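Local atomic coordinates of chaperonin-like RBCX protein 1, chloroplastic (PDB entry 4GR2), a protein that acts as a homodimeric chloroplast chaperone in the assembly of RuBisCO, the carbon dioxide-fixing enzyme of photosynthesis. Residues Lys17-Phe22 against Phe91-Met96; Phe22-Ala27 against Asp57-Leu62; Ile30-Leu35 against Met44-Phe49. The protein carries 2 engineered substitutions. One frame throughout, in Å; residues are numbered along the deposited sequence.

Contact 1 of 3, residues Lys17-Phe22 against Phe91-Met96; sequences KHLHDF and FEWDNM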
loop_
_atom_site.group_PDB
_atom_site.type_symbol
_atom_site.label_atom_id
_atom_site.label_comp_id
_atom_site.label_asym_id
_atom_site.label_seq_id
_atom_site.Cartn_x
_atom_site.Cartn_y
_atom_site.Cartn_z
ATOM N N LYS B 17 5.852 5.299 1.133
ATOM C CA LYS B 17 6.901 4.272 1.113
ATOM C C LYS B 17 6.405 3.008 0.415
ATOM O O LYS B 17 7.155 2.360 -0.302
ATOM C CB LYS B 17 7.355 3.930 2.543
ATOM C CG LYS B 17 8.507 2.894 2.598
ATOM C CD LYS B 17 9.835 3.466 2.040
ATOM C CE LYS B 17 10.822 2.351 1.642
ATOM N NZ LYS B 17 10.803 1.197 2.602
ATOM N N HIS B 18 5.149 2.631 0.644
ATOM C CA HIS B 18 4.559 1.502 -0.080
ATOM C C HIS B 18 4.504 1.754 -1.581
ATOM O O HIS B 18 4.799 0.861 -2.373
ATOM C CB HIS B 18 3.141 1.141 0.410
ATOM C CG HIS B 18 2.531 0.001 -0.352
ATOM N ND1 HIS B 18 2.988 -1.294 -0.243
ATOM C CD2 HIS B 18 1.537 -0.030 -1.271
ATOM C CE1 HIS B 18 2.284 -2.080 -1.041
ATOM N NE2 HIS B 18 1.399 -1.337 -1.677
ATOM N N LEU B 19 4.127 2.970 -1.986
ATOM C CA LEU B 19 4.122 3.306 -3.414
ATOM C C LEU B 19 5.540 3.237 -4.025
ATOM O O LEU B 19 5.747 2.627 -5.079
ATOM C CB LEU B 19 3.479 4.677 -3.644
ATOM C CG LEU B 19 1.958 4.566 -3.456
ATOM C CD1 LEU B 19 1.331 5.953 -3.349
ATOM C CD2 LEU B 19 1.342 3.747 -4.605
ATOM N N HIS B 20 6.504 3.834 -3.328
ATOM C CA HIS B 20 7.921 3.778 -3.729
ATOM C C HIS B 20 8.319 2.337 -4.096
ATOM O O HIS B 20 8.750 2.057 -5.219
ATOM C CB HIS B 20 8.794 4.364 -2.600
ATOM C CG HIS B 20 10.272 4.252 -2.843
ATOM N ND1 HIS B 20 11.133 3.655 -1.944
ATOM C CD2 HIS B 20 11.042 4.666 -3.876
ATOM C CE1 HIS B 20 12.364 3.695 -2.415
ATOM N NE2 HIS B 20 12.336 4.299 -3.589
ATOM N N ASP B 21 8.102 1.412 -3.158
ATOM C CA ASP B 21 8.424 0.009 -3.388
ATOM C C ASP B 21 7.586 -0.580 -4.500
ATOM O O ASP B 21 8.095 -1.362 -5.314
ATOM C CB ASP B 21 8.278 -0.830 -2.103
ATOM C CG ASP B 21 9.405 -0.581 -1.115
ATOM O OD1 ASP B 21 10.544 -0.293 -1.570
ATOM O OD2 ASP B 21 9.147 -0.673 0.111
ATOM N N PHE B 22 6.302 -0.226 -4.530
ATOM C CA PHE B 22 5.435 -0.648 -5.635
ATOM C C PHE B 22 5.993 -0.169 -6.999
ATOM O O PHE B 22 5.991 -0.919 -7.967
ATOM C CB PHE B 22 3.988 -0.151 -5.434
ATOM C CG PHE B 22 3.024 -0.676 -6.466
ATOM C CD1 PHE B 22 2.856 -2.050 -6.642
ATOM C CD2 PHE B 22 2.309 0.196 -7.285
ATOM C CE1 PHE B 22 1.978 -2.545 -7.609
ATOM C CE2 PHE B 22 1.425 -0.294 -8.250
ATOM C CZ PHE B 22 1.260 -1.648 -8.413
ATOM N N PHE B 91 2.045 6.887 -14.330
ATOM C CA PHE B 91 1.109 6.403 -13.315
ATOM C C PHE B 91 -0.058 7.373 -13.156
ATOM O O PHE B 91 0.141 8.568 -12.910
ATOM C CB PHE B 91 1.805 6.227 -11.967
ATOM C CG PHE B 91 0.952 5.525 -10.917
ATOM C CD1 PHE B 91 0.627 4.184 -11.058
ATOM C CD2 PHE B 91 0.524 6.202 -9.773
ATOM C CE1 PHE B 91 -0.140 3.517 -10.086
ATOM C CE2 PHE B 91 -0.228 5.540 -8.785
ATOM C CZ PHE B 91 -0.554 4.187 -8.954
ATOM N N GLU B 92 -1.276 6.852 -13.271
ATOM C CA GLU B 92 -2.460 7.708 -13.210
ATOM C C GLU B 92 -2.935 7.914 -11.779
ATOM O O GLU B 92 -3.871 7.262 -11.323
ATOM C CB GLU B 92 -3.563 7.160 -14.118
ATOM C CG GLU B 92 -3.214 7.237 -15.602
ATOM C CD GLU B 92 -4.040 6.290 -16.439
ATOM O OE1 GLU B 92 -3.697 6.082 -17.621
ATOM O OE2 GLU B 92 -5.031 5.747 -15.910
ATOM N N TRP B 93 -2.272 8.843 -11.097
ATOM C CA TRP B 93 -2.503 9.141 -9.687
ATOM C C TRP B 93 -3.973 9.367 -9.355
ATOM O O TRP B 93 -4.520 8.705 -8.478
ATOM C CB TRP B 93 -1.669 10.358 -9.258
ATOM C CG TRP B 93 -0.199 10.032 -9.129
ATOM C CD1 TRP B 93 0.766 10.133 -10.099
ATOM C CD2 TRP B 93 0.453 9.521 -7.959
ATOM N NE1 TRP B 93 1.989 9.728 -9.593
ATOM C CE2 TRP B 93 1.817 9.351 -8.280
ATOM C CE3 TRP B 93 0.010 9.204 -6.657
ATOM C CZ2 TRP B 93 2.746 8.863 -7.355
ATOM C CZ3 TRP B 93 0.938 8.731 -5.735
ATOM C CH2 TRP B 93 2.291 8.560 -6.091
ATOM N N ASP B 94 -4.615 10.287 -10.067
ATOM C CA ASP B 94 -6.003 10.616 -9.780
ATOM C C ASP B 94 -6.972 9.481 -10.081
ATOM O O ASP B 94 -7.966 9.295 -9.367
ATOM C CB ASP B 94 -6.417 11.923 -10.449
ATOM C CG ASP B 94 -6.257 13.094 -9.514
ATOM O OD1 ASP B 94 -7.112 13.257 -8.596
ATOM O OD2 ASP B 94 -5.256 13.824 -9.672
ATOM N N ASN B 95 -6.680 8.719 -11.126
ATOM C CA ASN B 95 -7.391 7.477 -11.356
ATOM C C ASN B 95 -7.258 6.498 -10.166
ATOM O O ASN B 95 -8.242 5.868 -9.753
ATOM C CB ASN B 95 -6.900 6.830 -12.637
ATOM C CG ASN B 95 -7.844 5.773 -13.142
ATOM O OD1 ASN B 95 -9.055 5.995 -13.209
ATOM N ND2 ASN B 95 -7.303 4.601 -13.491
ATOM N N MET B 96 -6.049 6.387 -9.618
ATOM C CA MET B 96 -5.808 5.540 -8.442
ATOM C C MET B 96 -6.701 5.986 -7.286
ATOM O O MET B 96 -7.324 5.164 -6.612
ATOM C CB MET B 96 -4.333 5.605 -7.991
ATOM C CG MET B 96 -4.044 4.918 -6.615
ATOM S SD MET B 96 -2.404 5.214 -5.888
ATOM C CE MET B 96 -2.447 7.014 -5.697
#

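Contact 2 of 3, residues Phe22-Ala27 against Asp57-Leu62; sequences FFTYVA and DGDKFL. Engineered in segment 57-62: L62 (natural residue Cys).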
loop_
_atom_site.group_PDB
_atom_site.type_symbol
_atom_site.label_atom_id
_atom_site.label_comp_id
_atom_site.label_asym_id
_atom_site.label_seq_id
_atom_site.Cartn_x
_atom_site.Cartn_y
_atom_site.Cartn_z
ATOM N N PHE B 22 6.302 -0.226 -4.530
ATOM C CA PHE B 22 5.435 -0.648 -5.635
ATOM C C PHE B 22 5.993 -0.169 -6.999
ATOM O O PHE B 22 5.991 -0.919 -7.967
ATOM C CB PHE B 22 3.988 -0.151 -5.434
ATOM C CG PHE B 22 3.024 -0.676 -6.466
ATOM C CD1 PHE B 22 2.856 -2.050 -6.642
ATOM C CD2 PHE B 22 2.309 0.196 -7.285
ATOM C CE1 PHE B 22 1.978 -2.545 -7.609
ATOM C CE2 PHE B 22 1.425 -0.294 -8.250
ATOM C CZ PHE B 22 1.260 -1.648 -8.413
ATOM N N PHE B 23 6.458 1.077 -7.066
ATOM C CA PHE B 23 7.025 1.609 -8.317
ATOM C C PHE B 23 8.296 0.891 -8.741
ATOM O O PHE B 23 8.503 0.656 -9.936
ATOM C CB PHE B 23 7.260 3.120 -8.230
ATOM C CG PHE B 23 5.991 3.917 -8.129
ATOM C CD1 PHE B 23 4.857 3.509 -8.806
ATOM C CD2 PHE B 23 5.922 5.045 -7.318
ATOM C CE1 PHE B 23 3.667 4.237 -8.705
ATOM C CE2 PHE B 23 4.733 5.773 -7.198
ATOM C CZ PHE B 23 3.608 5.362 -7.901
ATOM N N THR B 24 9.139 0.526 -7.778
ATOM C CA THR B 24 10.312 -0.321 -8.082
ATOM C C THR B 24 9.899 -1.621 -8.735
ATOM O O THR B 24 10.518 -2.065 -9.687
ATOM C CB THR B 24 11.114 -0.659 -6.824
ATOM O OG1 THR B 24 11.535 0.562 -6.194
ATOM C CG2 THR B 24 12.332 -1.555 -7.150
ATOM N N TYR B 25 8.822 -2.219 -8.231
ATOM C CA TYR B 25 8.317 -3.477 -8.765
ATOM C C TYR B 25 7.706 -3.331 -10.166
ATOM O O TYR B 25 7.923 -4.186 -11.027
ATOM C CB TYR B 25 7.312 -4.121 -7.784
ATOM C CG TYR B 25 6.232 -4.934 -8.457
ATOM C CD1 TYR B 25 6.405 -6.290 -8.720
ATOM C CD2 TYR B 25 5.032 -4.339 -8.842
ATOM C CE1 TYR B 25 5.408 -7.029 -9.351
ATOM C CE2 TYR B 25 4.040 -5.062 -9.474
ATOM C CZ TYR B 25 4.229 -6.407 -9.722
ATOM O OH TYR B 25 3.223 -7.110 -10.349
ATOM N N VAL B 26 6.915 -2.278 -10.377
ATOM C CA VAL B 26 6.424 -1.954 -11.718
ATOM C C VAL B 26 7.618 -1.779 -12.682
ATOM O O VAL B 26 7.645 -2.357 -13.762
ATOM C CB VAL B 26 5.579 -0.659 -11.734
ATOM C CG1 VAL B 26 5.000 -0.429 -13.128
ATOM C CG2 VAL B 26 4.449 -0.726 -10.716
ATOM N N ALA B 27 8.616 -1.021 -12.258
ATOM C CA ALA B 27 9.773 -0.725 -13.115
ATOM C C ALA B 27 10.520 -1.983 -13.534
ATOM O O ALA B 27 11.023 -2.082 -14.663
ATOM C CB ALA B 27 10.708 0.202 -12.414
ATOM N N ASP B 57 11.734 -5.441 -0.317
ATOM C CA ASP B 57 12.461 -4.197 -0.015
ATOM C C ASP B 57 13.183 -3.850 -1.312
ATOM O O ASP B 57 14.282 -4.349 -1.571
ATOM C CB ASP B 57 13.464 -4.360 1.143
ATOM C CG ASP B 57 14.268 -3.062 1.458
ATOM O OD1 ASP B 57 14.266 -2.079 0.676
ATOM O OD2 ASP B 57 14.944 -3.036 2.512
ATOM N N GLY B 58 12.557 -3.000 -2.121
ATOM C CA GLY B 58 13.072 -2.675 -3.437
ATOM C C GLY B 58 14.422 -1.992 -3.500
ATOM O O GLY B 58 15.167 -2.182 -4.458
ATOM N N ASP B 59 14.748 -1.158 -2.519
ATOM C CA ASP B 59 16.051 -0.504 -2.570
ATOM C C ASP B 59 17.176 -1.472 -2.215
ATOM O O ASP B 59 18.289 -1.367 -2.764
ATOM C CB ASP B 59 16.094 0.738 -1.692
ATOM C CG ASP B 59 15.355 1.910 -2.321
ATOM O OD1 ASP B 59 14.748 1.710 -3.398
ATOM O OD2 ASP B 59 15.359 3.005 -1.729
ATOM N N LYS B 60 16.886 -2.419 -1.315
ATOM C CA LYS B 60 17.859 -3.453 -0.967
ATOM C C LYS B 60 18.080 -4.330 -2.186
ATOM O O LYS B 60 19.211 -4.687 -2.492
ATOM C CB LYS B 60 17.402 -4.295 0.236
ATOM N N PHE B 61 16.998 -4.656 -2.891
ATOM C CA PHE B 61 17.085 -5.412 -4.146
ATOM C C PHE B 61 17.953 -4.681 -5.196
ATOM O O PHE B 61 18.768 -5.304 -5.887
ATOM C CB PHE B 61 15.682 -5.647 -4.704
ATOM C CG PHE B 61 15.651 -6.217 -6.111
ATOM C CD1 PHE B 61 15.650 -7.590 -6.316
ATOM C CD2 PHE B 61 15.568 -5.372 -7.227
ATOM C CE1 PHE B 61 15.595 -8.118 -7.596
ATOM C CE2 PHE B 61 15.514 -5.891 -8.522
ATOM C CZ PHE B 61 15.528 -7.269 -8.707
ATOM N N LEU B 62 17.769 -3.370 -5.321
ATOM C CA LEU B 62 18.534 -2.607 -6.307
ATOM C C LEU B 62 19.996 -2.474 -5.901
ATOM O O LEU B 62 20.894 -2.567 -6.749
ATOM C CB LEU B 62 17.918 -1.218 -6.534
ATOM C CG LEU B 62 16.583 -1.236 -7.294
ATOM C CD1 LEU B 62 15.948 0.135 -7.268
ATOM C CD2 LEU B 62 16.817 -1.721 -8.732
#

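Contact 3 of 3, residues Ile30-Leu35 against Met44-Phe49; sequences IVSAQL and MELREF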
loop_
_atom_site.group_PDB
_atom_site.type_symbol
_atom_site.label_atom_id
_atom_site.label_comp_id
_atom_site.label_asym_id
_atom_site.label_seq_id
_atom_site.Cartn_x
_atom_site.Cartn_y
_atom_site.Cartn_z
ATOM N N ILE B 30 8.397 -3.611 -16.111
ATOM C CA ILE B 30 8.563 -2.828 -17.329
ATOM C C ILE B 30 9.895 -3.177 -18.027
ATOM O O ILE B 30 9.899 -3.709 -19.143
ATOM C CB ILE B 30 8.486 -1.307 -17.017
ATOM C CG1 ILE B 30 7.051 -0.898 -16.648
ATOM C CG2 ILE B 30 9.039 -0.467 -18.173
ATOM C CD1 ILE B 30 6.916 0.598 -16.370
ATOM N N VAL B 31 11.013 -2.902 -17.356
ATOM C CA VAL B 31 12.338 -3.191 -17.900
ATOM C C VAL B 31 12.478 -4.661 -18.334
ATOM O O VAL B 31 13.143 -4.961 -19.329
ATOM C CB VAL B 31 13.460 -2.788 -16.893
ATOM C CG1 VAL B 31 14.850 -3.211 -17.392
ATOM C CG2 VAL B 31 13.414 -1.279 -16.612
ATOM N N SER B 32 11.830 -5.570 -17.614
ATOM C CA SER B 32 11.897 -6.983 -17.982
ATOM C C SER B 32 11.247 -7.214 -19.332
ATOM O O SER B 32 11.782 -7.946 -20.171
ATOM C CB SER B 32 11.237 -7.877 -16.932
ATOM O OG SER B 32 11.251 -9.236 -17.344
ATOM N N ALA B 33 10.097 -6.578 -19.539
ATOM C CA ALA B 33 9.356 -6.713 -20.791
ATOM C C ALA B 33 10.191 -6.228 -21.980
ATOM O O ALA B 33 10.326 -6.927 -22.985
ATOM C CB ALA B 33 8.044 -5.948 -20.708
ATOM N N GLN B 34 10.759 -5.032 -21.837
ATOM C CA GLN B 34 11.579 -4.405 -22.870
ATOM C C GLN B 34 12.765 -5.265 -23.276
ATOM O O GLN B 34 13.243 -5.185 -24.410
ATOM C CB GLN B 34 12.104 -3.060 -22.377
ATOM C CG GLN B 34 11.064 -1.972 -22.292
ATOM C CD GLN B 34 11.622 -0.731 -21.646
ATOM O OE1 GLN B 34 12.841 -0.568 -21.534
ATOM N NE2 GLN B 34 10.740 0.151 -21.205
ATOM N N LEU B 35 13.241 -6.075 -22.337
ATOM C CA LEU B 35 14.398 -6.931 -22.557
ATOM C C LEU B 35 14.070 -8.172 -23.382
ATOM O O LEU B 35 14.939 -8.696 -24.079
ATOM C CB LEU B 35 14.986 -7.373 -21.214
ATOM C CG LEU B 35 16.259 -6.696 -20.706
ATOM C CD1 LEU B 35 16.079 -5.192 -20.622
ATOM C CD2 LEU B 35 16.656 -7.264 -19.355
ATOM N N MET B 44 17.368 -13.196 -19.673
ATOM C CA MET B 44 17.620 -14.438 -18.948
ATOM C C MET B 44 18.348 -14.147 -17.637
ATOM O O MET B 44 17.970 -14.653 -16.578
ATOM N N GLU B 45 19.393 -13.327 -17.716
ATOM C CA GLU B 45 20.155 -12.954 -16.530
ATOM C C GLU B 45 19.290 -12.249 -15.487
ATOM O O GLU B 45 19.416 -12.522 -14.290
ATOM C CB GLU B 45 21.355 -12.079 -16.896
ATOM C CG GLU B 45 22.552 -12.862 -17.419
ATOM C CD GLU B 45 23.809 -12.020 -17.479
ATOM O OE1 GLU B 45 23.690 -10.776 -17.530
ATOM O OE2 GLU B 45 24.916 -12.598 -17.470
ATOM N N LEU B 46 18.421 -11.341 -15.935
ATOM C CA LEU B 46 17.492 -10.664 -15.027
ATOM C C LEU B 46 16.555 -11.687 -14.402
ATOM O O LEU B 46 16.279 -11.631 -13.209
ATOM C CB LEU B 46 16.692 -9.569 -15.748
ATOM C CG LEU B 46 15.617 -8.870 -14.902
ATOM C CD1 LEU B 46 16.233 -8.118 -13.722
ATOM C CD2 LEU B 46 14.736 -7.941 -15.742
ATOM N N ARG B 47 16.094 -12.632 -15.216
ATOM C CA ARG B 47 15.221 -13.700 -14.753
ATOM C C ARG B 47 15.930 -14.603 -13.737
ATOM O O ARG B 47 15.314 -15.087 -12.775
ATOM C CB ARG B 47 14.700 -14.511 -15.948
ATOM C CG ARG B 47 14.123 -15.874 -15.590
ATOM C CD ARG B 47 13.055 -16.322 -16.581
ATOM N NE ARG B 47 11.805 -15.587 -16.395
ATOM C CZ ARG B 47 10.894 -15.882 -15.469
ATOM N NH1 ARG B 47 11.090 -16.903 -14.642
ATOM N NH2 ARG B 47 9.784 -15.158 -15.369
ATOM N N GLU B 48 17.226 -14.819 -13.940
ATOM C CA GLU B 48 18.007 -15.615 -12.994
ATOM C C GLU B 48 18.193 -14.879 -11.655
ATOM O O GLU B 48 18.117 -15.492 -10.585
ATOM C CB GLU B 48 19.350 -16.028 -13.611
ATOM C CG GLU B 48 20.039 -17.181 -12.887
ATOM C CD GLU B 48 20.518 -18.278 -13.836
ATOM O OE1 GLU B 48 21.333 -17.981 -14.745
ATOM O OE2 GLU B 48 20.076 -19.441 -13.672
ATOM N N PHE B 49 18.412 -13.564 -11.717
ATOM C CA PHE B 49 18.624 -12.746 -10.518
ATOM C C PHE B 49 17.366 -12.669 -9.648
ATOM O O PHE B 49 17.439 -12.707 -8.416
ATOM C CB PHE B 49 19.078 -11.332 -10.911
ATOM C CG PHE B 49 19.503 -10.483 -9.748
ATOM C CD1 PHE B 49 20.794 -10.555 -9.255
ATOM C CD2 PHE B 49 18.611 -9.616 -9.143
ATOM C CE1 PHE B 49 21.182 -9.786 -8.182
ATOM C CE2 PHE B 49 18.996 -8.839 -8.083
ATOM C CZ PHE B 49 20.276 -8.926 -7.595
#

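Contact 1 of 3, residues Lys17-Phe22 against Phe91-Met96
L19 is the residue of 17-22 that reaches across to W93 and M96, one methyl to each, and it gives the largest single share, 64 Å², of the 160 Å² buried on both sides together. The second segment starts at F91, in the short connection between helix 70-90 and helix 93-118. The edge of its ring stands over a face of the W93 indole, with F91 CD2 3.6 Å above the middle of that plane, a contact made within 91-96 itself. At E92 the backbone makes an inverse gamma turn, closed by a weak bond from W93 N to F91 O. E92 is also the N-cap residue of the helix that follows, and its carbonyl oxygen accepts the N-H of M96 in the first turn.

W93 carries CG anti to the carbonyl carbon (chi1 -73°), which swings its six-membered ring back to L19. The two side chains approach from opposite directions, and L19 CD1 lies 3.7 Å from W93 CZ3 and 3.9 Å from W93 CH2, obliquely to the ring. Beyond D94 and N95, M96 brings its sulfur to the other branch, with SD of M96 4.2 Å from L19 CD2. No hydrogen bond joins the segments.

W93 NE1 bonds to A87 O, tying the indole to the end of helix 70-90. Helix 93-118 starts here beside helix 11-35, and the second subunit packs on the same patch: its M96 also touches L19, and its K97 makes a cation-pi contact with W93. The contact thus belongs to the homodimer interface of the all-helical RbcX fold.

Contact 2 of 3, residues Phe22-Ala27 against Asp57-Leu62
T24 and G58 mark the close point of the two backbones, their CA atoms 5.9 Å apart, where helix segments 22-27 and 58-62 run at 45° to each other with axes approaching to 10.0 Å. Glycine has no side chain to hold the helices apart, and the threonine methyl rests directly on its main chain: T24 CG2 is 3.9 Å from G58 CA and 4.0 Å from G58 O. A turn later L62, an engineered leucine in place of the natural cysteine, sets its CD1 4.0 Å from T24 CG2. The single methyl thus bridges the start of helix 58-68 and its second turn.

The torsion of T24 sorts its two branches. With chi1 at -58°, CG2 lies anti to the backbone N and faces helix 58-68, while OG1 falls beside the backbone N. T24 OG1 is 4.4 Å from D59 OD1, too far for a direct bond, but R83 NH1 joins them, hydrogen-bonded to T24 OG1 and salt-bridged to D59 OD1. T24 OG1 also has a weak bond with H20 O.

At the helix start, D57 acts as N-cap. Its OD1 takes two weak bonds, one from D59 N at 3.4 Å and a straighter one from K60 N at 3.3 Å.

Helix 70-90 packs against both segments, R83 and L80 touching L62 and R83 also touching A27. The second subunit adds S107, whose OG hydrogen-bonds D59 OD2, and L111, which packs on both D59 and L62. The first turns of helix 58-68 thus sit between helix 11-35, helix 70-90 and the partner chain.

Contact 3 of 3, residues Ile30-Leu35 against Met44-Phe49
L46 reaches from helix 40-52 to S32 and L35 of helix 11-35, and one of its methyls makes all the close apolar contacts. L46 CD2 lies 3.7 Å from S32 CB and equally close to the S32 CA atom, so it is the root of the serine that it meets. The hydroxyl is somewhat farther, with S32 OG 4.0 Å from L46 CD2. The same methyl is 4.1 Å from L35 CD2, where the two leucine side chains cross at about a right angle. L46 carries its CG anti to the backbone N (chi1 176°), which extends the branch across the gap.

The segments belong to consecutive helices joined by a short connection, and the nearest CA pairs, S32 with L46 and L35 with M44, run in opposite order. This is a helical hairpin, the centre of the contact about 16 Å from the centre of the chain. Helix 70-90 covers one side of it: its L75 packs on L46, and its V82 on V31.

The polar side-chain bonds here go to residues outside the two segments. E45 forms a salt bridge with R71, Q34 OE1 accepts from R78, and R47 NE bonds to the hydroxyl of Y43.

Helix 11-35 serves all three contacts in turn: contact 1 nearer its start, contact 2 in the middle, contact 3 at its end. Along the chain contact 3 nests inside contact 2, and contact 2 inside contact 1. Contacts 1 and 2 share F22, have centres about 13 Å apart and touch at several points, among them H20 CE1 to D59 OD2 at 3.1 Å and F23 CZ to W93 CZ2 at 3.6 Å. Contacts 2 and 3, about 14 Å apart between centres, meet through F61 CE1 and F49 CE2 at 3.5 Å. Contacts 1 and 3 do not touch, their nearest atoms being about 8 Å apart. The second subunit touches contacts 1 and 2 but not contact 3.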